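B12-binding domain-containing protein (Kitasatospora setae, PDB 6WTE) binds cobalamin and a [4Fe-4S] cluster and, as the radical SAM methylase TsrM, carries out methyl transfer by non-radical catalysis, probably onto tryptophan. Local coordinates at residues V191-Y197 / G245-S251; A28-F34 / L133-T138; D46-T50 / E88-E92. All coordinates share one frame; numbering follows the deposited sequence.

How the contacts relate
Contacts 2 and 3 both join pairs of helices in the B12-binding domain, 20-31 with 130-141 and 48-58 with 83-96, and contact 3 is nested in the loop that contact 2 closes. Contact 1 instead ties an irregular loop to the radical SAM core. It touches contact 2 where Ser195 packs on Asp31, their centres about 17 Å apart, whereas its centre is about 34 Å from that of contact 3. Chemistry follows place: partly buried contact 1 depends on hydrogen bonds and a stacked arginine, contact 2 on buried apolar atoms, and contact 3 on a buried tryptophan beneath a water-bridged, charged rim.

Contact 1 (V191-Y197 / G245-S251); sequences VDQLSVY and GQRELAS
Gln193 and Arg247 have the closest CA atoms, 4.2 Å apart, where the irregular loop 191-197 passes the end of strand 245-246 and the turn into helix 249-261. Just beyond, Glu248 N at the helix N-cap position donates to Gln193 O (2.9 Å, 159° at the hydrogen). The Gln193 side chain, extended beyond CG, brings NE2 to Gln246 O at 2.9 Å, with the acceptor near its amide plane. Ser251 OG donates to Leu194 O over 2.6 Å. In the bend of the loop facing segment 245-251 of the radical SAM core, Asp192 OD1 accepts from Leu194 N and Ser195 N on one face of its carboxylate, the first bond an Asx turn, the second an Asx motif. Arg247, kinked at chi3 (62°), lays its guanidinium flat on the Tyr197 ring, planes 13° apart and Arg247 CZ 3.6 Å from the ring centroid: a cation-pi stack. At the guanidinium edge, Arg247 NH2 donates to Ser195 O (3.0 Å), while NE donates to a water that donates to Asp192 O and Ser195 O. Tyr197 OH donates to Asp192 O at 2.8 Å. Arg247 also meets Leu222 O through NH1 and Glu255 through NH2.

Contact 2 (A28-F34 / L133-T138); sequences ALEDEGF and LCELAT
Phe34 sets one face of its ring over the methyl of Ala137: CB is 3.8 Å from the ring centroid and 19° off the normal, a CH-pi contact displaced toward the rim. Thr138 OG1 comes to the edge of the same ring, near its plane, 3.5 Å from Phe34 CZ. Thr138 OG1 donates back to Cys134 O at 2.9 Å, and Thr138 N, from the opposite face of the carbonyl plane, gives it a second donor. The two branches of Leu29 divide the packing. Leu29 CD1 meets Leu133 CD2 at 3.7 Å, the side chains crossing at about a right angle, and CD2 rests against Ala137 CB at 3.9 Å. Cys134 SG, turned beside its own backbone N (chi1 -74°), lies 3.5 Å from Ala28 O and 3.9 Å from both Ala28 CB and Leu29 CD2.

The solvent side is thinner. Exposed Glu32 contributes aliphatic carbon alone, its CG 3.7 Å from Cys134 SG, and a bend at chi2 (-66°) leaves its carboxylate outside this touch. Here helix 20-31 ends in a Schellman motif: Gly33, at positive phi, is C-prime, with bonds Phe34 N to Leu29 O and Gly33 N to Glu30 O, after which Phe34 points toward helix 130-141. Leu29 also packs on strand 35-40 and Leu133 on strands 63-67 and 101-104, as expected for helices covering one face of the Rossmann-like sheet in a B12-binding domain.

Contact 3 (D46-T50 / E88-E92); sequences DDWKT and EIITE
Lys49 and Glu92 have the nearest CA atoms, 7.5 Å apart, and side chains bridge the first turn of helix 48-58 and the middle of helix 83-96, the indole of Trp48 also touching the backbone of Glu88 and Ile89. Trp48 buries more surface than any other residue of the contact. Its CG stands between the backbone N and the carbonyl carbon (chi1 58°), and the indole reaches Ile89, whose CG1 sits almost squarely above the six-membered ring, 3.6 Å from its centroid and 6° off the normal. Lys49 CG covers the opposite face. Glu88 CD lies in the ring plane 3.8 Å from Trp48 CZ2, its carboxylate turned 77° to the indole, while Glu92 CB approaches Trp48 CZ3 at 3.9 Å. Lys49 NZ is 4.5 Å from Glu92 OE1, beyond a salt bridge. Two waters bridge the charged ends, each accepting from Lys49 NZ at 2.8 Å; one donates to Glu88 OE2 and the other to Glu92 OE1. Glu92 OE2 is hydrogen-bonded to His53 NE2. Between these segments of the B12-binding domain the direct attraction is probably mainly dispersion and CH-pi contact with the indole, and opposite charges may add weaker, water-mediated attraction.

Contact 1 (V191-Y197 / G245-S251)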
ATOM      1  N   VAL A 191      -2.263  12.685  12.231  1.00 12.19           N
ATOM      2  CA  VAL A 191      -3.517  12.240  11.629  1.00 13.61           C
ATOM      3  C   VAL A 191      -4.632  13.227  11.956  1.00 13.89           C
ATOM      4  O   VAL A 191      -4.823  13.598  13.120  1.00 14.33           O
ATOM      5  CB  VAL A 191      -3.885  10.832  12.133  1.00 12.98           C
ATOM      6  CG1 VAL A 191      -5.224  10.400  11.563  1.00 12.44           C
ATOM      7  CG2 VAL A 191      -2.799   9.837  11.765  1.00 12.96           C
ATOM      8  N   ASP A 192      -5.389  13.628  10.935  1.00 12.49           N
ATOM      9  CA  ASP A 192      -6.639  14.355  11.143  1.00 12.46           C
ATOM     10  C   ASP A 192      -7.707  13.332  11.509  1.00 13.95           C
ATOM     11  O   ASP A 192      -8.271  12.661  10.643  1.00 15.25           O
ATOM     12  CB  ASP A 192      -7.013  15.149   9.893  1.00 13.99           C
ATOM     13  CG  ASP A 192      -8.345  15.875  10.019  1.00 20.04           C
ATOM     14  OD1 ASP A 192      -9.019  15.794  11.075  1.00 16.13           O
ATOM     15  OD2 ASP A 192      -8.719  16.542   9.034  1.00 20.16           O
ATOM     16  N   GLN A 193      -7.984  13.213  12.803  1.00 12.82           N
ATOM     17  CA  GLN A 193      -8.942  12.244  13.319  1.00 13.08           C
ATOM     18  C   GLN A 193     -10.362  12.784  13.377  1.00 12.29           C
ATOM     19  O   GLN A 193     -11.264  12.057  13.800  1.00 14.79           O
ATOM     20  CB  GLN A 193      -8.527  11.792  14.717  1.00 13.75           C
ATOM     21  CG  GLN A 193      -7.137  11.201  14.800  1.00 12.90           C
ATOM     22  CD  GLN A 193      -6.732  10.911  16.227  1.00 16.13           C
ATOM     23  OE1 GLN A 193      -5.952  11.656  16.825  1.00 21.33           O
ATOM     24  NE2 GLN A 193      -7.272   9.838  16.790  1.00 14.03           N
ATOM     25  N   LEU A 194     -10.586  14.032  12.967  1.00 13.17           N
ATOM     26  CA  LEU A 194     -11.876  14.686  13.135  1.00 17.18           C
ATOM     27  C   LEU A 194     -12.648  14.846  11.835  1.00 17.89           C
ATOM     28  O   LEU A 194     -13.851  14.573  11.798  1.00 16.60           O
ATOM     29  CB  LEU A 194     -11.684  16.067  13.783  1.00 17.34           C
ATOM     30  CG  LEU A 194     -11.059  16.083  15.178  1.00 20.79           C
ATOM     31  CD1 LEU A 194     -10.845  17.508  15.659  1.00 22.11           C
ATOM     32  CD2 LEU A 194     -11.940  15.319  16.151  1.00 20.27           C
ATOM     33  N   SER A 195     -11.997  15.289  10.765  1.00 16.48           N
ATOM     34  CA  SER A 195     -12.736  15.764   9.605  1.00 19.45           C
ATOM     35  C   SER A 195     -13.331  14.617   8.802  1.00 15.45           C
ATOM     36  O   SER A 195     -12.820  13.493   8.796  1.00 16.11           O
ATOM     37  CB  SER A 195     -11.837  16.587   8.681  1.00 18.39           C
ATOM     38  OG  SER A 195     -11.098  17.555   9.402  1.00 19.74           O
ATOM     39  N   VAL A 196     -14.424  14.925   8.112  1.00 16.59           N
ATOM     40  CA  VAL A 196     -14.895  14.100   7.008  1.00 15.11           C
ATOM     41  C   VAL A 196     -14.058  14.460   5.789  1.00 17.10           C
ATOM     42  O   VAL A 196     -13.981  15.630   5.404  1.00 21.46           O
ATOM     43  CB  VAL A 196     -16.390  14.331   6.742  1.00 18.52           C
ATOM     44  CG1 VAL A 196     -16.828  13.590   5.490  1.00 18.15           C
ATOM     45  CG2 VAL A 196     -17.220  13.919   7.950  1.00 19.23           C
ATOM     46  N   TYR A 197     -13.416  13.467   5.186  1.00 14.37           N
ATOM     47  CA  TYR A 197     -12.623  13.727   3.991  1.00 17.55           C
ATOM     48  C   TYR A 197     -13.576  13.890   2.813  1.00 16.64           C
ATOM     49  O   TYR A 197     -14.399  13.008   2.550  1.00 15.57           O
ATOM     50  CB  TYR A 197     -11.618  12.603   3.745  1.00 14.20           C
ATOM     51  CG  TYR A 197     -10.735  12.266   4.939  1.00 14.80           C
ATOM     52  CD1 TYR A 197     -10.377  13.232   5.881  1.00 16.03           C
ATOM     53  CD2 TYR A 197     -10.274  10.970   5.129  1.00 13.91           C
ATOM     54  CE1 TYR A 197      -9.582  12.906   6.976  1.00 15.16           C
ATOM     55  CE2 TYR A 197      -9.476  10.644   6.202  1.00 14.19           C
ATOM     56  CZ  TYR A 197      -9.138  11.608   7.127  1.00 13.75           C
ATOM     57  OH  TYR A 197      -8.343  11.254   8.203  1.00 13.29           O
ATOM     58  N   GLY A 245      -4.190   5.905  15.019  1.00 14.19           N
ATOM     59  CA  GLY A 245      -4.877   7.180  14.988  1.00 11.85           C
ATOM     60  C   GLY A 245      -6.282   6.929  14.483  1.00 12.28           C
ATOM     61  O   GLY A 245      -6.498   6.839  13.274  1.00 13.84           O
ATOM     62  N   GLN A 246      -7.232   6.765  15.405  1.00 12.39           N
ATOM     63  CA  GLN A 246      -8.592   6.380  15.051  1.00 13.56           C
ATOM     64  C   GLN A 246      -9.388   7.602  14.620  1.00 14.02           C
ATOM     65  O   GLN A 246      -9.393   8.623  15.311  1.00 15.26           O
ATOM     66  CB  GLN A 246      -9.284   5.714  16.241  1.00 13.33           C
ATOM     67  CG  GLN A 246      -8.622   4.445  16.743  1.00 17.71           C
ATOM     68  CD  GLN A 246      -9.320   3.875  17.964  1.00 18.74           C
ATOM     69  OE1 GLN A 246     -10.158   4.535  18.578  1.00 22.90           O
ATOM     70  NE2 GLN A 246      -8.974   2.645  18.324  1.00 23.16           N
ATOM     71  N   ARG A 247     -10.084   7.487  13.494  1.00 13.35           N
ATOM     72  CA  ARG A 247     -10.961   8.563  13.064  1.00 11.27           C
ATOM     73  C   ARG A 247     -12.269   8.522  13.840  1.00 12.26           C
ATOM     74  O   ARG A 247     -12.730   7.457  14.273  1.00 11.57           O
ATOM     75  CB  ARG A 247     -11.256   8.470  11.569  1.00 13.47           C
ATOM     76  CG  ARG A 247     -10.047   8.569  10.664  1.00 13.71           C
ATOM     77  CD  ARG A 247     -10.489   8.503   9.214  1.00 10.48           C
ATOM     78  NE  ARG A 247     -11.365   9.627   8.874  1.00 13.76           N
ATOM     79  CZ  ARG A 247     -12.134   9.683   7.791  1.00 14.91           C
ATOM     80  NH1 ARG A 247     -12.144   8.678   6.925  1.00 13.58           N
ATOM     81  NH2 ARG A 247     -12.893  10.751   7.572  1.00 12.36           N
ATOM     82  N   GLU A 248     -12.871   9.697  14.004  1.00 12.65           N
ATOM     83  CA  GLU A 248     -14.201   9.788  14.596  1.00 15.33           C
ATOM     84  C   GLU A 248     -15.179   8.912  13.829  1.00 12.18           C
ATOM     85  O   GLU A 248     -15.266   8.988  12.601  1.00 14.14           O
ATOM     86  CB  GLU A 248     -14.683  11.243  14.585  1.00 13.69           C
ATOM     87  CG  GLU A 248     -13.924  12.207  15.493  1.00 19.63           C
ATOM     88  CD  GLU A 248     -14.234  12.033  16.976  1.00 19.92           C
ATOM     89  OE1 GLU A 248     -14.301  10.887  17.469  1.00 17.58           O
ATOM     90  OE2 GLU A 248     -14.416  13.065  17.658  1.00 24.00           O
ATOM     91  N   LEU A 249     -15.915   8.076  14.562  1.00 14.52           N
ATOM     92  CA  LEU A 249     -16.813   7.122  13.919  1.00 12.39           C
ATOM     93  C   LEU A 249     -17.825   7.834  13.032  1.00 13.45           C
ATOM     94  O   LEU A 249     -18.065   7.418  11.894  1.00 13.61           O
ATOM     95  CB  LEU A 249     -17.526   6.291  14.984  1.00 15.42           C
ATOM     96  CG  LEU A 249     -16.609   5.439  15.865  1.00 15.97           C
ATOM     97  CD1 LEU A 249     -17.374   4.947  17.085  1.00 20.09           C
ATOM     98  CD2 LEU A 249     -16.046   4.274  15.079  1.00 16.15           C
ATOM     99  N   ALA A 250     -18.403   8.930  13.524  1.00 13.88           N
ATOM    100  CA  ALA A 250     -19.401   9.647  12.738  1.00 14.89           C
ATOM    101  C   ALA A 250     -18.808  10.210  11.453  1.00 15.53           C
ATOM    102  O   ALA A 250     -19.494  10.254  10.424  1.00 15.17           O
ATOM    103  CB  ALA A 250     -20.019  10.768  13.569  1.00 18.41           C
ATOM    104  N   SER A 251     -17.543  10.640  11.489  1.00 13.04           N
ATOM    105  CA  SER A 251     -16.917  11.189  10.289  1.00 13.00           C
ATOM    106  C   SER A 251     -16.667  10.104   9.251  1.00 13.82           C
ATOM    107  O   SER A 251     -16.895  10.321   8.054  1.00 12.85           O
ATOM    108  CB  SER A 251     -15.606  11.896  10.646  1.00 14.77           C
ATOM    109  OG  SER A 251     -15.843  12.990  11.519  1.00 17.76           O
TER
HETATM  110  O   HOH W   1     -11.033  11.990  10.409  1.00 16.05           O

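Contact 2 (A28-F34 / L133-T138)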
ATOM      1  N   ALA A  28      -7.967  18.963   4.458  1.00 13.73           N
ATOM      2  CA  ALA A  28      -7.258  19.679   5.512  1.00 14.18           C
ATOM      3  C   ALA A  28      -6.810  21.055   5.035  1.00 12.44           C
ATOM      4  O   ALA A  28      -6.980  22.057   5.738  1.00 12.36           O
ATOM      5  CB  ALA A  28      -6.061  18.854   5.977  1.00 14.84           C
ATOM      6  N   LEU A  29      -6.231  21.119   3.839  1.00 11.76           N
ATOM      7  CA  LEU A  29      -5.743  22.398   3.333  1.00 13.54           C
ATOM      8  C   LEU A  29      -6.889  23.376   3.107  1.00 14.54           C
ATOM      9  O   LEU A  29      -6.791  24.549   3.479  1.00 15.25           O
ATOM     10  CB  LEU A  29      -4.958  22.176   2.046  1.00 12.22           C
ATOM     11  CG  LEU A  29      -3.544  21.625   2.205  1.00 13.04           C
ATOM     12  CD1 LEU A  29      -3.037  21.206   0.842  1.00 12.28           C
ATOM     13  CD2 LEU A  29      -2.637  22.680   2.832  1.00 12.70           C
ATOM     14  N   GLU A  30      -7.993  22.905   2.522  1.00 12.66           N
ATOM     15  CA  GLU A  30      -9.139  23.787   2.314  1.00 16.74           C
ATOM     16  C   GLU A  30      -9.717  24.270   3.639  1.00 18.42           C
ATOM     17  O   GLU A  30     -10.093  25.442   3.769  1.00 17.26           O
ATOM     18  CB  GLU A  30     -10.211  23.073   1.489  1.00 14.61           C
ATOM     19  CG  GLU A  30      -9.832  22.879   0.029  1.00 17.15           C
ATOM     20  CD  GLU A  30     -10.941  22.231  -0.780  1.00 20.96           C
ATOM     21  OE1 GLU A  30     -11.822  21.593  -0.172  1.00 16.98           O
ATOM     22  OE2 GLU A  30     -10.924  22.362  -2.022  1.00 23.56           O
ATOM     23  N   ASP A  31      -9.794  23.384   4.638  1.00 15.79           N
ATOM     24  CA  ASP A  31     -10.325  23.778   5.938  1.00 18.14           C
ATOM     25  C   ASP A  31      -9.445  24.813   6.628  1.00 18.60           C
ATOM     26  O   ASP A  31      -9.942  25.565   7.472  1.00 19.70           O
ATOM     27  CB  ASP A  31     -10.500  22.551   6.840  1.00 21.78           C
ATOM     28  CG  ASP A  31     -11.663  21.664   6.415  1.00 21.62           C
ATOM     29  OD1 ASP A  31     -12.377  22.014   5.451  1.00 22.54           O
ATOM     30  OD2 ASP A  31     -11.869  20.614   7.052  1.00 23.73           O
ATOM     31  N   GLU A  32      -8.159  24.869   6.290  1.00 16.48           N
ATOM     32  CA  GLU A  32      -7.236  25.857   6.834  1.00 20.46           C
ATOM     33  C   GLU A  32      -7.126  27.104   5.968  1.00 19.94           C
ATOM     34  O   GLU A  32      -6.254  27.943   6.216  1.00 21.01           O
ATOM     35  CB  GLU A  32      -5.851  25.238   7.027  1.00 19.34           C
ATOM     36  CG  GLU A  32      -5.792  24.201   8.138  1.00 21.45           C
ATOM     37  CD  GLU A  32      -6.030  24.801   9.511  1.00 29.84           C
ATOM     38  OE1 GLU A  32      -5.664  25.977   9.722  1.00 33.55           O
ATOM     39  OE2 GLU A  32      -6.589  24.098  10.378  1.00 38.47           O
ATOM     40  N   GLY A  33      -7.979  27.242   4.959  1.00 18.15           N
ATOM     41  CA  GLY A  33      -8.050  28.464   4.189  1.00 20.35           C
ATOM     42  C   GLY A  33      -7.235  28.502   2.919  1.00 20.86           C
ATOM     43  O   GLY A  33      -7.101  29.582   2.325  1.00 20.54           O
ATOM     44  N   PHE A  34      -6.705  27.372   2.467  1.00 15.72           N
ATOM     45  CA  PHE A  34      -5.942  27.341   1.230  1.00 17.48           C
ATOM     46  C   PHE A  34      -6.826  26.940   0.058  1.00 20.67           C
ATOM     47  O   PHE A  34      -7.840  26.253   0.219  1.00 17.01           O
ATOM     48  CB  PHE A  34      -4.758  26.378   1.346  1.00 16.00           C
ATOM     49  CG  PHE A  34      -3.738  26.820   2.349  1.00 17.10           C
ATOM     50  CD1 PHE A  34      -2.775  27.760   2.009  1.00 17.69           C
ATOM     51  CD2 PHE A  34      -3.763  26.322   3.638  1.00 16.20           C
ATOM     52  CE1 PHE A  34      -1.852  28.184   2.938  1.00 15.69           C
ATOM     53  CE2 PHE A  34      -2.844  26.741   4.573  1.00 15.39           C
ATOM     54  CZ  PHE A  34      -1.883  27.672   4.222  1.00 17.66           C
ATOM     55  N   LEU A 133       1.477  19.189   6.193  1.00 10.69           N
ATOM     56  CA  LEU A 133       1.338  19.924   4.938  1.00 13.68           C
ATOM     57  C   LEU A 133       0.676  21.282   5.158  1.00 13.19           C
ATOM     58  O   LEU A 133       1.045  22.271   4.510  1.00 14.72           O
ATOM     59  CB  LEU A 133       0.550  19.090   3.922  1.00 11.28           C
ATOM     60  CG  LEU A 133       0.404  19.715   2.531  1.00 12.14           C
ATOM     61  CD1 LEU A 133       1.778  20.085   1.967  1.00 14.72           C
ATOM     62  CD2 LEU A 133      -0.334  18.775   1.579  1.00 12.36           C
ATOM     63  N   CYS A 134      -0.308  21.354   6.060  1.00 12.91           N
ATOM     64  CA  CYS A 134      -0.921  22.645   6.356  1.00 13.95           C
ATOM     65  C   CYS A 134       0.082  23.604   6.976  1.00 14.00           C
ATOM     66  O   CYS A 134       0.085  24.796   6.656  1.00 14.08           O
ATOM     67  CB  CYS A 134      -2.117  22.478   7.284  1.00 14.14           C
ATOM     68  SG  CYS A 134      -3.565  21.789   6.472  1.00 15.67           S
ATOM     69  N   GLU A 135       0.918  23.112   7.895  1.00 14.34           N
ATOM     70  CA  GLU A 135       1.928  23.985   8.479  1.00 13.46           C
ATOM     71  C   GLU A 135       2.935  24.421   7.427  1.00 14.50           C
ATOM     72  O   GLU A 135       3.341  25.585   7.397  1.00 13.60           O
ATOM     73  CB  GLU A 135       2.624  23.291   9.653  1.00 14.68           C
ATOM     74  CG  GLU A 135       1.680  23.016  10.815  1.00 17.49           C
ATOM     75  CD  GLU A 135       2.393  22.616  12.095  1.00 30.98           C
ATOM     76  OE1 GLU A 135       3.629  22.791  12.181  1.00 27.81           O
ATOM     77  OE2 GLU A 135       1.707  22.125  13.017  1.00 35.14           O
ATOM     78  N   LEU A 136       3.317  23.506   6.530  1.00 13.22           N
ATOM     79  CA  LEU A 136       4.235  23.860   5.451  1.00 13.81           C
ATOM     80  C   LEU A 136       3.620  24.908   4.529  1.00 13.76           C
ATOM     81  O   LEU A 136       4.253  25.922   4.216  1.00 14.19           O
ATOM     82  CB  LEU A 136       4.625  22.604   4.668  1.00 13.73           C
ATOM     83  CG  LEU A 136       5.584  22.802   3.484  1.00 11.30           C
ATOM     84  CD1 LEU A 136       6.924  23.389   3.917  1.00 14.68           C
ATOM     85  CD2 LEU A 136       5.780  21.497   2.722  1.00 12.58           C
ATOM     86  N   ALA A 137       2.375  24.687   4.100  1.00 12.12           N
ATOM     87  CA  ALA A 137       1.708  25.665   3.245  1.00 14.29           C
ATOM     88  C   ALA A 137       1.614  27.021   3.931  1.00 15.14           C
ATOM     89  O   ALA A 137       1.759  28.065   3.283  1.00 14.36           O
ATOM     90  CB  ALA A 137       0.317  25.162   2.849  1.00 13.57           C
ATOM     91  N   THR A 138       1.377  27.030   5.244  1.00 13.95           N
ATOM     92  CA  THR A 138       1.316  28.298   5.960  1.00 14.63           C
ATOM     93  C   THR A 138       2.673  28.991   5.953  1.00 16.84           C
ATOM     94  O   THR A 138       2.758  30.194   5.685  1.00 15.71           O
ATOM     95  CB  THR A 138       0.831  28.081   7.394  1.00 15.86           C
ATOM     96  OG1 THR A 138      -0.491  27.527   7.379  1.00 18.85           O
ATOM     97  CG2 THR A 138       0.806  29.396   8.161  1.00 17.98           C
TER

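Contact 3 (D46-T50 / E88-E92)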
ATOM      1  N   ASP A  46      -0.509   9.134 -21.527  1.00 30.37           N
ATOM      2  CA  ASP A  46       0.123   9.257 -22.826  1.00 33.17           C
ATOM      3  C   ASP A  46       0.461  10.695 -23.192  1.00 27.62           C
ATOM      4  O   ASP A  46       1.109  10.914 -24.221  1.00 36.49           O
ATOM      5  CB  ASP A  46      -0.779   8.632 -23.894  1.00 36.02           C
ATOM      6  CG  ASP A  46      -1.291   7.257 -23.485  1.00 43.76           C
ATOM      7  OD1 ASP A  46      -0.508   6.476 -22.900  1.00 41.14           O
ATOM      8  OD2 ASP A  46      -2.480   6.961 -23.734  1.00 51.58           O
ATOM      9  N   ASP A  47       0.052  11.674 -22.382  1.00 26.09           N
ATOM     10  CA  ASP A  47       0.360  13.069 -22.683  1.00 25.80           C
ATOM     11  C   ASP A  47       0.455  13.888 -21.398  1.00 24.85           C
ATOM     12  O   ASP A  47       0.034  15.049 -21.351  1.00 24.68           O
ATOM     13  CB  ASP A  47      -0.669  13.677 -23.644  1.00 27.59           C
ATOM     14  CG  ASP A  47      -2.040  13.879 -23.007  1.00 28.50           C
ATOM     15  OD1 ASP A  47      -2.408  13.116 -22.088  1.00 23.36           O
ATOM     16  OD2 ASP A  47      -2.754  14.813 -23.437  1.00 34.91           O
ATOM     17  N   TRP A  48       1.053  13.308 -20.350  1.00 20.12           N
ATOM     18  CA  TRP A  48       1.064  13.988 -19.056  1.00 20.43           C
ATOM     19  C   TRP A  48       1.873  15.282 -19.102  1.00 19.88           C
ATOM     20  O   TRP A  48       1.565  16.224 -18.361  1.00 19.99           O
ATOM     21  CB  TRP A  48       1.584  13.051 -17.957  1.00 20.47           C
ATOM     22  CG  TRP A  48       2.959  12.493 -18.173  1.00 20.06           C
ATOM     23  CD1 TRP A  48       3.278  11.285 -18.723  1.00 21.04           C
ATOM     24  CD2 TRP A  48       4.202  13.113 -17.818  1.00 20.59           C
ATOM     25  NE1 TRP A  48       4.643  11.119 -18.744  1.00 18.92           N
ATOM     26  CE2 TRP A  48       5.233  12.229 -18.194  1.00 17.61           C
ATOM     27  CE3 TRP A  48       4.543  14.331 -17.223  1.00 20.09           C
ATOM     28  CZ2 TRP A  48       6.577  12.526 -18.000  1.00 20.89           C
ATOM     29  CZ3 TRP A  48       5.880  14.623 -17.029  1.00 17.31           C
ATOM     30  CH2 TRP A  48       6.880  13.727 -17.419  1.00 18.94           C
ATOM     31  N   LYS A  49       2.880  15.364 -19.976  1.00 15.78           N
ATOM     32  CA  LYS A  49       3.617  16.619 -20.122  1.00 22.76           C
ATOM     33  C   LYS A  49       2.714  17.732 -20.634  1.00 22.60           C
ATOM     34  O   LYS A  49       2.812  18.878 -20.180  1.00 25.07           O
ATOM     35  CB  LYS A  49       4.809  16.439 -21.060  1.00 22.27           C
ATOM     36  CG  LYS A  49       5.957  15.657 -20.469  1.00 21.86           C
ATOM     37  CD  LYS A  49       7.138  15.634 -21.422  1.00 24.81           C
ATOM     38  CE  LYS A  49       8.296  14.826 -20.848  1.00 23.23           C
ATOM     39  NZ  LYS A  49       9.494  14.846 -21.737  1.00 27.68           N
ATOM     40  N   THR A  50       1.843  17.412 -21.595  1.00 21.60           N
ATOM     41  CA  THR A  50       0.863  18.381 -22.078  1.00 25.12           C
ATOM     42  C   THR A  50      -0.017  18.879 -20.941  1.00 25.13           C
ATOM     43  O   THR A  50      -0.282  20.081 -20.832  1.00 28.11           O
ATOM     44  CB  THR A  50       0.017  17.750 -23.184  1.00 25.48           C
ATOM     45  OG1 THR A  50       0.841  17.525 -24.334  1.00 31.77           O
ATOM     46  CG2 THR A  50      -1.158  18.654 -23.570  1.00 26.71           C
ATOM     47  N   GLU A  88      10.896  11.490 -13.394  1.00 15.13           N
ATOM     48  CA  GLU A  88      10.703  12.155 -14.678  1.00 18.82           C
ATOM     49  C   GLU A  88       9.599  13.205 -14.593  1.00 16.56           C
ATOM     50  O   GLU A  88       9.752  14.324 -15.106  1.00 14.98           O
ATOM     51  CB  GLU A  88      10.390  11.119 -15.757  1.00 17.58           C
ATOM     52  CG  GLU A  88      10.327  11.690 -17.158  1.00 22.49           C
ATOM     53  CD  GLU A  88       9.900  10.666 -18.197  1.00 25.08           C
ATOM     54  OE1 GLU A  88       9.348   9.607 -17.811  1.00 28.12           O
ATOM     55  OE2 GLU A  88      10.127  10.919 -19.401  1.00 33.57           O
ATOM     56  N   ILE A  89       8.491  12.871 -13.929  1.00 13.57           N
ATOM     57  CA  ILE A  89       7.397  13.826 -13.767  1.00 13.65           C
ATOM     58  C   ILE A  89       7.839  15.004 -12.905  1.00 15.32           C
ATOM     59  O   ILE A  89       7.571  16.166 -13.236  1.00 14.80           O
ATOM     60  CB  ILE A  89       6.157  13.123 -13.186  1.00 16.43           C
ATOM     61  CG1 ILE A  89       5.504  12.237 -14.261  1.00 12.31           C
ATOM     62  CG2 ILE A  89       5.175  14.151 -12.612  1.00 15.34           C
ATOM     63  CD1 ILE A  89       4.559  11.159 -13.718  1.00 16.58           C
ATOM     64  N   ILE A  90       8.536  14.727 -11.803  1.00 12.34           N
ATOM     65  CA  ILE A  90       8.992  15.800 -10.919  1.00 14.02           C
ATOM     66  C   ILE A  90      10.002  16.696 -11.631  1.00 15.57           C
ATOM     67  O   ILE A  90       9.997  17.921 -11.455  1.00 14.64           O
ATOM     68  CB  ILE A  90       9.566  15.208  -9.622  1.00 15.99           C
ATOM     69  CG1 ILE A  90       8.430  14.590  -8.794  1.00 14.13           C
ATOM     70  CG2 ILE A  90      10.333  16.278  -8.845  1.00 12.72           C
ATOM     71  CD1 ILE A  90       8.899  13.763  -7.606  1.00 14.45           C
ATOM     72  N   THR A  91      10.876  16.108 -12.449  1.00 14.00           N
ATOM     73  CA  THR A  91      11.855  16.917 -13.168  1.00 17.27           C
ATOM     74  C   THR A  91      11.173  17.888 -14.123  1.00 20.04           C
ATOM     75  O   THR A  91      11.586  19.049 -14.239  1.00 18.21           O
ATOM     76  CB  THR A  91      12.840  16.014 -13.915  1.00 16.04           C
ATOM     77  OG1 THR A  91      13.611  15.271 -12.967  1.00 17.78           O
ATOM     78  CG2 THR A  91      13.779  16.835 -14.783  1.00 19.65           C
ATOM     79  N   GLU A  92      10.113  17.438 -14.802  1.00 16.44           N
ATOM     80  CA  GLU A  92       9.365  18.345 -15.669  1.00 16.75           C
ATOM     81  C   GLU A  92       8.678  19.443 -14.863  1.00 17.92           C
ATOM     82  O   GLU A  92       8.662  20.608 -15.282  1.00 16.71           O
ATOM     83  CB  GLU A  92       8.349  17.558 -16.498  1.00 18.74           C
ATOM     84  CG  GLU A  92       7.617  18.396 -17.539  1.00 20.49           C
ATOM     85  CD  GLU A  92       8.531  18.918 -18.639  1.00 25.30           C
ATOM     86  OE1 GLU A  92       9.588  18.305 -18.897  1.00 28.46           O
ATOM     87  OE2 GLU A  92       8.187  19.950 -19.249  1.00 30.67           O
TER
HETATM   88  O   HOH W   2      10.941  13.480 -19.762  1.00 28.91           O
HETATM   89  O   HOH W   3      10.370  17.478 -21.421  1.00 30.40           O